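TRAP-T family transporter, DctP (Periplasmic binding) subunit (PDB 4PF8) binds beta-D-galacturonate and, as the periplasmic solute-binding subunit of a TRAP transporter, probably delivers such sugar acids to its membrane partners. Local coordinates at residues P112-L117 / H229-E234; N171-G176 / E305-A310; A275-I280 / V285-I290. All coordinates share one frame; numbering follows the deposited sequence. Where two conformers were deposited one is given.

Contact 1 of 3, residues P112-L117 / H229-E234. With GTR (beta-D-galactopyranuronic acid), chain D.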
loop_
_atom_site.group_PDB
_atom_site.type_symbol
_atom_site.label_atom_id
_atom_site.label_comp_id
_atom_site.label_asym_id
_atom_site.label_seq_id
_atom_site.Cartn_x
_atom_site.Cartn_y
_atom_site.Cartn_z
ATOM N N PRO A 112 14.634 -1.272 1.887
ATOM C CA PRO A 112 15.277 -1.257 3.206
ATOM C C PRO A 112 15.348 0.133 3.860
ATOM O O PRO A 112 15.283 0.260 5.085
ATOM C CB PRO A 112 16.687 -1.833 2.917
ATOM C CG PRO A 112 16.466 -2.700 1.715
ATOM C CD PRO A 112 15.460 -1.976 0.881
ATOM N N GLN A 113 15.483 1.184 3.057
ATOM C CA GLN A 113 15.472 2.530 3.610
ATOM C C GLN A 113 14.073 2.842 4.158
ATOM O O GLN A 113 13.939 3.482 5.196
ATOM C CB GLN A 113 15.829 3.571 2.557
ATOM C CG GLN A 113 16.020 4.927 3.175
ATOM C CD GLN A 113 15.660 6.067 2.261
ATOM O OE1 GLN A 113 14.727 5.972 1.477
ATOM N NE2 GLN A 113 16.398 7.156 2.366
HETATM N N MSE A 114 13.046 2.384 3.465
HETATM C CA MSE A 114 11.667 2.557 3.951
HETATM C C MSE A 114 11.508 1.889 5.319
HETATM O O MSE A 114 10.941 2.487 6.239
HETATM C CB MSE A 114 10.648 2.046 2.931
HETATM C CG MSE A 114 9.181 2.157 3.378
HETATM SE SE MSE A 114 8.565 0.725 4.530
HETATM C CE MSE A 114 8.291 -0.651 3.176
ATOM N N TYR A 115 12.068 0.687 5.509
ATOM C CA TYR A 115 11.954 0.044 6.829
ATOM C C TYR A 115 12.616 0.920 7.894
ATOM O O TYR A 115 12.056 1.145 8.968
ATOM C CB TYR A 115 12.663 -1.309 6.898
ATOM C CG TYR A 115 12.018 -2.522 6.243
ATOM C CD1 TYR A 115 11.016 -2.423 5.292
ATOM C CD2 TYR A 115 12.452 -3.794 6.590
ATOM C CE1 TYR A 115 10.470 -3.572 4.711
ATOM C CE2 TYR A 115 11.913 -4.924 6.030
ATOM C CZ TYR A 115 10.938 -4.818 5.089
ATOM O OH TYR A 115 10.459 -5.993 4.566
ATOM N N GLU A 116 13.819 1.410 7.599
ATOM C CA GLU A 116 14.580 2.201 8.550
ATOM C C GLU A 116 13.812 3.453 8.959
ATOM O O GLU A 116 13.754 3.792 10.147
ATOM C CB GLU A 116 15.950 2.570 7.974
ATOM N N LEU A 117 13.212 4.128 7.982
ATOM C CA LEU A 117 12.496 5.377 8.252
ATOM C C LEU A 117 11.182 5.108 8.980
ATOM O O LEU A 117 10.869 5.791 9.963
ATOM C CB LEU A 117 12.237 6.147 6.942
ATOM C CG LEU A 117 13.509 6.658 6.251
ATOM C CD1 LEU A 117 13.198 7.266 4.907
ATOM C CD2 LEU A 117 14.226 7.661 7.122
ATOM N N HIS A 229 8.245 3.033 -9.056
ATOM C CA HIS A 229 8.104 4.474 -8.910
ATOM C C HIS A 229 7.473 4.868 -7.574
ATOM O O HIS A 229 7.504 6.039 -7.209
ATOM C CB HIS A 229 7.257 5.008 -10.059
ATOM C CG HIS A 229 5.985 4.254 -10.244
ATOM N ND1 HIS A 229 5.830 3.281 -11.202
ATOM C CD2 HIS A 229 4.818 4.296 -9.558
ATOM C CE1 HIS A 229 4.616 2.764 -11.113
ATOM N NE2 HIS A 229 3.992 3.347 -10.103
ATOM N N LEU A 230 6.915 3.895 -6.850
ATOM C CA LEU A 230 6.306 4.183 -5.554
ATOM C C LEU A 230 6.676 3.033 -4.626
ATOM O O LEU A 230 6.726 1.871 -5.051
ATOM C CB LEU A 230 4.777 4.264 -5.620
ATOM C CG LEU A 230 4.174 5.527 -6.246
ATOM C CD1 LEU A 230 2.736 5.232 -6.638
ATOM C CD2 LEU A 230 4.281 6.651 -5.250
ATOM N N ILE A 231 6.933 3.379 -3.377
ATOM C CA ILE A 231 7.144 2.399 -2.309
ATOM C C ILE A 231 6.223 2.875 -1.197
ATOM O O ILE A 231 6.496 3.897 -0.553
ATOM C CB ILE A 231 8.586 2.373 -1.827
ATOM C CG1 ILE A 231 9.509 1.804 -2.925
ATOM C CG2 ILE A 231 8.724 1.593 -0.531
ATOM C CD1 ILE A 231 10.998 2.051 -2.667
ATOM N N ILE A 232 5.129 2.154 -1.003
ATOM C CA ILE A 232 4.058 2.620 -0.133
ATOM C C ILE A 232 3.893 1.643 1.021
ATOM O O ILE A 232 3.453 0.527 0.821
ATOM C CB ILE A 232 2.731 2.827 -0.894
ATOM C CG1 ILE A 232 2.952 3.822 -2.044
ATOM C CG2 ILE A 232 1.663 3.357 0.031
ATOM C CD1 ILE A 232 1.744 4.194 -2.741
ATOM N N PRO A 233 4.293 2.065 2.223
ATOM C CA PRO A 233 4.140 1.167 3.374
ATOM C C PRO A 233 2.692 0.906 3.685
ATOM O O PRO A 233 1.839 1.694 3.286
ATOM C CB PRO A 233 4.757 1.955 4.532
ATOM C CG PRO A 233 5.508 3.083 3.896
ATOM C CD PRO A 233 4.825 3.372 2.620
ATOM N N GLU A 234 2.424 -0.195 4.385
ATOM C CA GLU A 234 1.082 -0.501 4.837
ATOM C C GLU A 234 1.114 -0.548 6.338
ATOM O O GLU A 234 2.171 -0.777 6.937
ATOM C CB GLU A 234 0.611 -1.815 4.239
ATOM C CG GLU A 234 0.872 -1.788 2.760
ATOM C CD GLU A 234 0.048 -2.739 1.962
ATOM O OE1 GLU A 234 -0.291 -3.827 2.470
ATOM O OE2 GLU A 234 -0.256 -2.385 0.792
HETATM C C1 GTR D . -1.706 -3.074 -3.117
HETATM C C2 GTR D . -1.962 -2.763 -1.680
HETATM C C3 GTR D . -3.466 -2.748 -1.479
HETATM C C4 GTR D . -4.130 -1.700 -2.361
HETATM C C5 GTR D . -3.733 -2.041 -3.793
HETATM C C6 GTR D . -4.269 -0.991 -4.759
HETATM O O1 GTR D . -0.270 -3.041 -3.395
HETATM O O2 GTR D . -1.372 -3.829 -0.886
HETATM O O3 GTR D . -3.693 -2.351 -0.109
HETATM O O4 GTR D . -3.603 -0.413 -1.993
HETATM O O5 GTR D . -2.300 -2.118 -3.940
HETATM O O6A GTR D . -3.552 -0.770 -5.771
HETATM O O6B GTR D . -5.418 -0.529 -4.574
#
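Met114, modelled as selenomethionine, reaches from helix 111-118 to segment 229-234 and packs against Ile231 and Pro233. Its CB lies 4.0 Å from CG2 of Ile231, the branch that does the touching. With chi1 at 179°, CG continues away from the backbone N and enters the angle between the two partners, 3.8 Å from Pro233 CG and slightly farther from Ile231 CG2. The chain then bends at chi2 and again at chi3. The first bend lays SE beside the proline ring, 3.9 Å from Pro233 CG, so that the two side chains run past each other in opposite directions; the second brings CE in the plane of the Tyr115 ring, at its edge. Met114 and Pro233 are buried, and the contact is wholly apolar. The segment it covers is a crossover between the two lobes of a family 7 solute-binding protein: strand 223-230 belongs to one mixed sheet and strand 234-239 to another, and Ile231 to Pro233 span the step between them. Immediately beyond the proline, Glu234 turns to the bound galacturonate, whose O2 donates a very short hydrogen bond of 2.5 Å to Glu234 OE2. Arg146, Arg167, His32, Gln70 and Asn207 also bond the sugar. With an alanine here in place of Glu234, the sugar's O2 hydroxyl would probably be left without its carboxylate acceptor and the grip on that side of the ring weakened. Ile232, whose CB points away from the helix, touches Arg146, Ser88 and Phe174.

Contact 2 of 3, residues N171-G176 / E305-A310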
loop_
_atom_site.group_PDB
_atom_site.type_symbol
_atom_site.label_atom_id
_atom_site.label_comp_id
_atom_site.label_asym_id
_atom_site.label_seq_id
_atom_site.Cartn_x
_atom_site.Cartn_y
_atom_site.Cartn_z
ATOM N N ASN A 171 -5.970 8.492 -4.443
ATOM C CA ASN A 171 -5.211 9.607 -3.893
ATOM C C ASN A 171 -4.914 10.525 -5.073
ATOM O O ASN A 171 -4.390 10.076 -6.084
ATOM C CB ASN A 171 -3.915 9.104 -3.231
ATOM C CG ASN A 171 -3.169 10.184 -2.488
ATOM O OD1 ASN A 171 -3.132 11.337 -2.909
ATOM N ND2 ASN A 171 -2.569 9.817 -1.354
ATOM N N ASP A 172 -5.249 11.813 -4.945
ATOM C CA ASP A 172 -5.024 12.790 -6.016
ATOM C C ASP A 172 -3.573 12.880 -6.480
ATOM O O ASP A 172 -3.312 13.258 -7.623
ATOM C CB ASP A 172 -5.472 14.181 -5.559
ATOM C CG ASP A 172 -6.938 14.223 -5.203
ATOM O OD1 ASP A 172 -7.714 13.513 -5.877
ATOM O OD2 ASP A 172 -7.314 14.953 -4.254
ATOM N N LEU A 173 -2.631 12.573 -5.589
ATOM C CA LEU A 173 -1.219 12.535 -5.953
ATOM C C LEU A 173 -0.972 11.609 -7.138
ATOM O O LEU A 173 -0.136 11.905 -7.982
ATOM C CB LEU A 173 -0.340 12.082 -4.777
ATOM C CG LEU A 173 0.061 13.109 -3.725
ATOM C CD1 LEU A 173 0.848 12.405 -2.630
ATOM C CD2 LEU A 173 0.873 14.245 -4.316
ATOM N N PHE A 174 -1.679 10.482 -7.191
ATOM C CA PHE A 174 -1.479 9.505 -8.254
ATOM C C PHE A 174 -2.045 9.964 -9.592
ATOM O O PHE A 174 -1.513 9.616 -10.653
ATOM C CB PHE A 174 -2.054 8.137 -7.853
ATOM C CG PHE A 174 -1.495 7.631 -6.547
ATOM C CD1 PHE A 174 -0.147 7.765 -6.244
ATOM C CD2 PHE A 174 -2.315 7.065 -5.606
ATOM C CE1 PHE A 174 0.349 7.317 -5.038
ATOM C CE2 PHE A 174 -1.807 6.649 -4.395
ATOM C CZ PHE A 174 -0.483 6.757 -4.131
ATOM N N VAL A 175 -3.109 10.747 -9.548
ATOM C CA VAL A 175 -3.636 11.348 -10.757
ATOM C C VAL A 175 -2.559 12.274 -11.339
ATOM O O VAL A 175 -2.264 12.224 -12.543
ATOM C CB VAL A 175 -4.925 12.117 -10.457
ATOM C CG1 VAL A 175 -5.370 12.933 -11.672
ATOM C CG2 VAL A 175 -6.012 11.164 -10.028
ATOM N N GLY A 176 -1.953 13.094 -10.483
ATOM C CA GLY A 176 -0.904 14.009 -10.904
ATOM C C GLY A 176 0.300 13.277 -11.483
ATOM O O GLY A 176 0.919 13.721 -12.450
ATOM N N GLU A 305 6.212 19.544 -6.546
ATOM C CA GLU A 305 5.951 20.978 -6.564
ATOM C C GLU A 305 4.493 21.250 -6.224
ATOM O O GLU A 305 4.194 22.150 -5.452
ATOM C CB GLU A 305 6.300 21.578 -7.925
ATOM C CG GLU A 305 7.759 21.421 -8.306
ATOM C CD GLU A 305 8.679 22.328 -7.517
ATOM O OE1 GLU A 305 8.176 23.095 -6.666
ATOM O OE2 GLU A 305 9.906 22.275 -7.756
ATOM N N LYS A 306 3.596 20.456 -6.790
ATOM C CA LYS A 306 2.170 20.645 -6.587
ATOM C C LYS A 306 1.776 20.348 -5.149
ATOM O O LYS A 306 1.071 21.114 -4.513
ATOM C CB LYS A 306 1.372 19.721 -7.491
ATOM C CG LYS A 306 -0.121 20.069 -7.497
ATOM C CD LYS A 306 -0.950 18.965 -8.092
ATOM C CE LYS A 306 -0.375 18.470 -9.392
ATOM N NZ LYS A 306 -1.267 17.438 -9.944
ATOM N N TYR A 307 2.225 19.205 -4.660
ATOM C CA TYR A 307 1.883 18.816 -3.303
ATOM C C TYR A 307 2.291 19.903 -2.319
ATOM O O TYR A 307 1.507 20.327 -1.446
ATOM C CB TYR A 307 2.542 17.476 -2.947
ATOM C CG TYR A 307 2.176 17.082 -1.543
ATOM C CD1 TYR A 307 0.854 16.817 -1.209
ATOM C CD2 TYR A 307 3.131 17.039 -0.551
ATOM C CE1 TYR A 307 0.495 16.499 0.088
ATOM C CE2 TYR A 307 2.781 16.718 0.770
ATOM C CZ TYR A 307 1.464 16.447 1.071
ATOM O OH TYR A 307 1.113 16.138 2.377
ATOM N N LEU A 308 3.522 20.374 -2.439
ATOM C CA LEU A 308 4.014 21.345 -1.472
ATOM C C LEU A 308 3.444 22.747 -1.686
ATOM O O LEU A 308 3.427 23.558 -0.759
ATOM C CB LEU A 308 5.540 21.353 -1.475
ATOM C CG LEU A 308 6.074 20.026 -0.938
ATOM C CD1 LEU A 308 7.581 19.966 -1.000
ATOM C CD2 LEU A 308 5.586 19.811 0.484
ATOM N N ALA A 309 2.960 23.034 -2.889
ATOM C CA ALA A 309 2.277 24.303 -3.117
ATOM C C ALA A 309 0.885 24.310 -2.463
ATOM O O ALA A 309 0.452 25.331 -1.917
ATOM C CB ALA A 309 2.190 24.605 -4.600
ATOM N N ALA A 310 0.188 23.177 -2.511
ATOM C CA ALA A 310 -1.133 23.067 -1.894
ATOM C C ALA A 310 -1.025 22.874 -0.382
ATOM O O ALA A 310 -1.969 23.194 0.354
ATOM C CB ALA A 310 -1.923 21.921 -2.518
HETATM O O HOH W 1 -3.549 15.653 -8.685
HETATM O O HOH W 2 -0.224 15.211 -8.063
HETATM O O HOH W 3 0.206 16.928 -12.271
#
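Segments 171-176 and 305-310 come closest at Leu173 and Tyr307, where the CA atoms are 7.5 Å apart; at a second approach the CA atoms of Gly176 and Lys306 are 8.5 Å apart. This is a helix-helix contact of the solute-binding fold: helix 172-179, the helix of a beta-alpha-beta crossover between the parallel strands 165-168 and 184-187, meets helix 301-310 near the C-terminus. The first helix starts at an N-cap: Asn171 OD1 accepts from Leu173 N at 3.0 Å, the N-H...acceptor angle being 160° and the donor tilted 31° from the carbonyl plane. The amide nitrogen of the same side chain bonds Gly90 O and Asn100 OD1, so both the oxygen and the nitrogen of the side-chain amide have partners. The capped residue itself, Leu173, sends CD2 to Tyr307, 3.9 Å from CB and 4.0 Å from CD1, and the leucine meets the ring obliquely. Tyr307 has CG anti to its own nitrogen (chi1 -180°), which sends the ring past Leu173 CD2 and on to Asn100, Met314 and Val318. Beside this apolar pair runs a solvated one. Lys306, exposed, reaches over with a bend at chi3, and its ammonium nitrogen NZ comes to 3.6 Å from Gly176 CA, a place where the lack of a side chain gives it room. Three waters accept from NZ and link it to backbone carbonyls of the other helix, those of Asp172, Leu173 and Gly176, the link to Leu173 O being weak. The shortest of the three, 2.8 Å from Lys306 NZ, is the water that donates to Gly176 O.

Contact 3 of 3, residues A275-I280 / V285-I290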
loop_
_atom_site.group_PDB
_atom_site.type_symbol
_atom_site.label_atom_id
_atom_site.label_comp_id
_atom_site.label_asym_id
_atom_site.label_seq_id
_atom_site.Cartn_x
_atom_site.Cartn_y
_atom_site.Cartn_z
ATOM N N ALA A 275 8.481 -15.386 -5.660
ATOM C CA ALA A 275 7.599 -16.442 -6.141
ATOM C C ALA A 275 6.611 -15.877 -7.169
ATOM O O ALA A 275 6.334 -16.508 -8.193
ATOM C CB ALA A 275 6.858 -17.072 -4.989
ATOM N N SER A 276 6.111 -14.682 -6.905
ATOM C CA SER A 276 5.181 -14.048 -7.838
ATOM C C SER A 276 5.902 -13.671 -9.137
ATOM O O SER A 276 5.354 -13.876 -10.221
ATOM C CB SER A 276 4.524 -12.814 -7.220
ATOM O OG SER A 276 3.563 -13.210 -6.270
HETATM N N MSE A 277 7.112 -13.116 -9.044
HETATM C CA MSE A 277 7.908 -12.839 -10.241
HETATM C C MSE A 277 8.095 -14.092 -11.085
HETATM O O MSE A 277 7.991 -14.043 -12.311
HETATM C CB MSE A 277 9.269 -12.260 -9.869
HETATM C CG MSE A 277 9.247 -10.824 -9.416
HETATM SE SE MSE A 277 8.674 -9.542 -10.824
HETATM C CE MSE A 277 9.077 -10.457 -12.282
ATOM N N LYS A 278 8.379 -15.220 -10.441
ATOM C CA LYS A 278 8.526 -16.471 -11.179
ATOM C C LYS A 278 7.231 -16.865 -11.912
ATOM O O LYS A 278 7.256 -17.283 -13.073
ATOM C CB LYS A 278 8.986 -17.593 -10.241
ATOM C CG LYS A 278 9.405 -18.847 -10.986
ATOM C CD LYS A 278 9.905 -19.903 -10.044
ATOM C CE LYS A 278 10.487 -21.074 -10.813
ATOM N NZ LYS A 278 9.469 -21.747 -11.679
ATOM N N ILE A 279 6.099 -16.731 -11.230
ATOM C CA ILE A 279 4.798 -17.037 -11.827
ATOM C C ILE A 279 4.535 -16.136 -13.039
ATOM O O ILE A 279 4.072 -16.597 -14.095
ATOM C CB ILE A 279 3.688 -16.889 -10.772
ATOM C CG1 ILE A 279 3.797 -18.024 -9.757
ATOM C CG2 ILE A 279 2.297 -16.898 -11.412
ATOM C CD1 ILE A 279 3.011 -17.797 -8.524
ATOM N N ILE A 280 4.829 -14.854 -12.874
ATOM C CA ILE A 280 4.632 -13.847 -13.910
ATOM C C ILE A 280 5.458 -14.210 -15.125
ATOM O O ILE A 280 4.952 -14.245 -16.264
ATOM C CB ILE A 280 5.048 -12.454 -13.344
ATOM C CG1 ILE A 280 3.959 -11.953 -12.372
ATOM C CG2 ILE A 280 5.371 -11.451 -14.439
ATOM C CD1 ILE A 280 4.482 -10.848 -11.428
ATOM N N VAL A 285 4.491 -13.194 -19.351
ATOM C CA VAL A 285 4.579 -11.749 -19.278
ATOM C C VAL A 285 5.933 -11.313 -19.805
ATOM O O VAL A 285 6.945 -11.961 -19.528
ATOM C CB VAL A 285 4.414 -11.261 -17.833
ATOM C CG1 VAL A 285 4.737 -9.765 -17.695
ATOM C CG2 VAL A 285 2.984 -11.533 -17.346
ATOM N N GLU A 286 5.934 -10.220 -20.562
ATOM C CA GLU A 286 7.163 -9.592 -20.993
ATOM C C GLU A 286 7.560 -8.578 -19.933
ATOM O O GLU A 286 6.908 -7.532 -19.793
ATOM C CB GLU A 286 6.994 -8.888 -22.333
ATOM C CG GLU A 286 8.224 -8.089 -22.721
ATOM C CD GLU A 286 9.523 -8.882 -22.600
ATOM O OE1 GLU A 286 10.586 -8.262 -22.328
ATOM O OE2 GLU A 286 9.484 -10.124 -22.787
ATOM N N VAL A 287 8.625 -8.896 -19.205
ATOM C CA VAL A 287 9.132 -8.023 -18.154
ATOM C C VAL A 287 10.307 -7.222 -18.684
ATOM O O VAL A 287 11.220 -7.778 -19.310
ATOM C CB VAL A 287 9.588 -8.821 -16.935
ATOM C CG1 VAL A 287 10.077 -7.884 -15.840
ATOM C CG2 VAL A 287 8.437 -9.680 -16.403
ATOM N N ASN A 288 10.274 -5.911 -18.499
ATOM C CA ASN A 288 11.446 -5.092 -18.813
ATOM C C ASN A 288 11.893 -4.252 -17.625
ATOM O O ASN A 288 11.070 -3.782 -16.840
ATOM C CB ASN A 288 11.215 -4.197 -20.033
ATOM C CG ASN A 288 10.204 -3.095 -19.782
ATOM O OD1 ASN A 288 8.997 -3.334 -19.730
ATOM N ND2 ASN A 288 10.694 -1.864 -19.676
ATOM N N GLU A 289 13.201 -4.107 -17.491
ATOM C CA GLU A 289 13.785 -3.238 -16.484
ATOM C C GLU A 289 13.930 -1.845 -17.065
ATOM O O GLU A 289 13.847 -1.646 -18.283
ATOM C CB GLU A 289 15.138 -3.760 -16.029
ATOM C CG GLU A 289 15.079 -5.085 -15.313
ATOM C CD GLU A 289 16.462 -5.605 -14.978
ATOM O OE1 GLU A 289 16.955 -5.309 -13.868
ATOM O OE2 GLU A 289 17.063 -6.296 -15.831
ATOM N N ILE A 290 14.151 -0.879 -16.185
ATOM C CA ILE A 290 14.365 0.491 -16.602
ATOM C C ILE A 290 15.826 0.836 -16.463
ATOM O O ILE A 290 16.367 0.878 -15.356
ATOM C CB ILE A 290 13.535 1.476 -15.790
ATOM C CG1 ILE A 290 12.048 1.154 -15.929
ATOM C CG2 ILE A 290 13.849 2.910 -16.220
ATOM C CD1 ILE A 290 11.537 1.193 -17.331
#
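Ile280 CG2 is the centre of this contact, a single methyl group meeting two valines. It sits 3.5 Å from Val285 CB, with both methyls of that valine close behind, and 4.0 Å from Val287 CG2. The isoleucine owes this reach to its first torsion: at chi1 -75° the CG1 branch lies beside the backbone nitrogen, while CG2 stands anti to that nitrogen and meets the two valines. Val285 and Val287 both direct their CB toward the helix, whereas Glu286 between them points away, the alternation expected of an extended chain. Farther out, Met277, a selenomethionine one turn earlier on the helix, leaves its backbone at an angle to the strand, yet its chain bends so that CE stands 4.2 Å from Val287 CG2. The same valine methyl is thus approached by two residues of the helix. The polar edge lies next to the first valine, where Val285 N donates to Ile280 O over 3.3 Å, with an N-H...acceptor angle of 154° and the donor tilted 24° from the carbonyl plane. Val285 CB is 3.4 Å from this oxygen, Ile280 O, so the carbonyl is flanked by hydrocarbon as well as receiving the amide. The bond spans the end of helix 248-282 and the short link into strand 286-289, an outermost strand of the four-stranded mixed sheet. There it runs parallel to strand 223-230 and shares backbone bonds with Tyr224 and Leu226, while helix 209-214 supplies Tyr212 against both Ile280 and Val285, and Phe218 of helix 217-220 packs on Val285.

Contacts 1 and 2 meet directly: Phe174 of helix 172-179 packs against Leu230 and Ile232, with Leu230 CD1 to Phe174 CE1 at 3.6 Å, although the centres of contacts 1 and 2 are 19 Å apart. Contact 3 touches neither, but strand 286-289 neighbours strand 223-230 in one sheet, which ties it to contact 1; the nearest atoms of contacts 1 and 3 are about 8 Å apart. Between contacts 2 and 3 the nearest atoms are about 17 Å apart. Only contact 1 contains a pocket residue, Glu234. In contact 2 the side chain of Leu173 is about 13 Å from the bound galacturonate. In contact 3 the side chain of Ile280 is about 12 Å from the bound galacturonate.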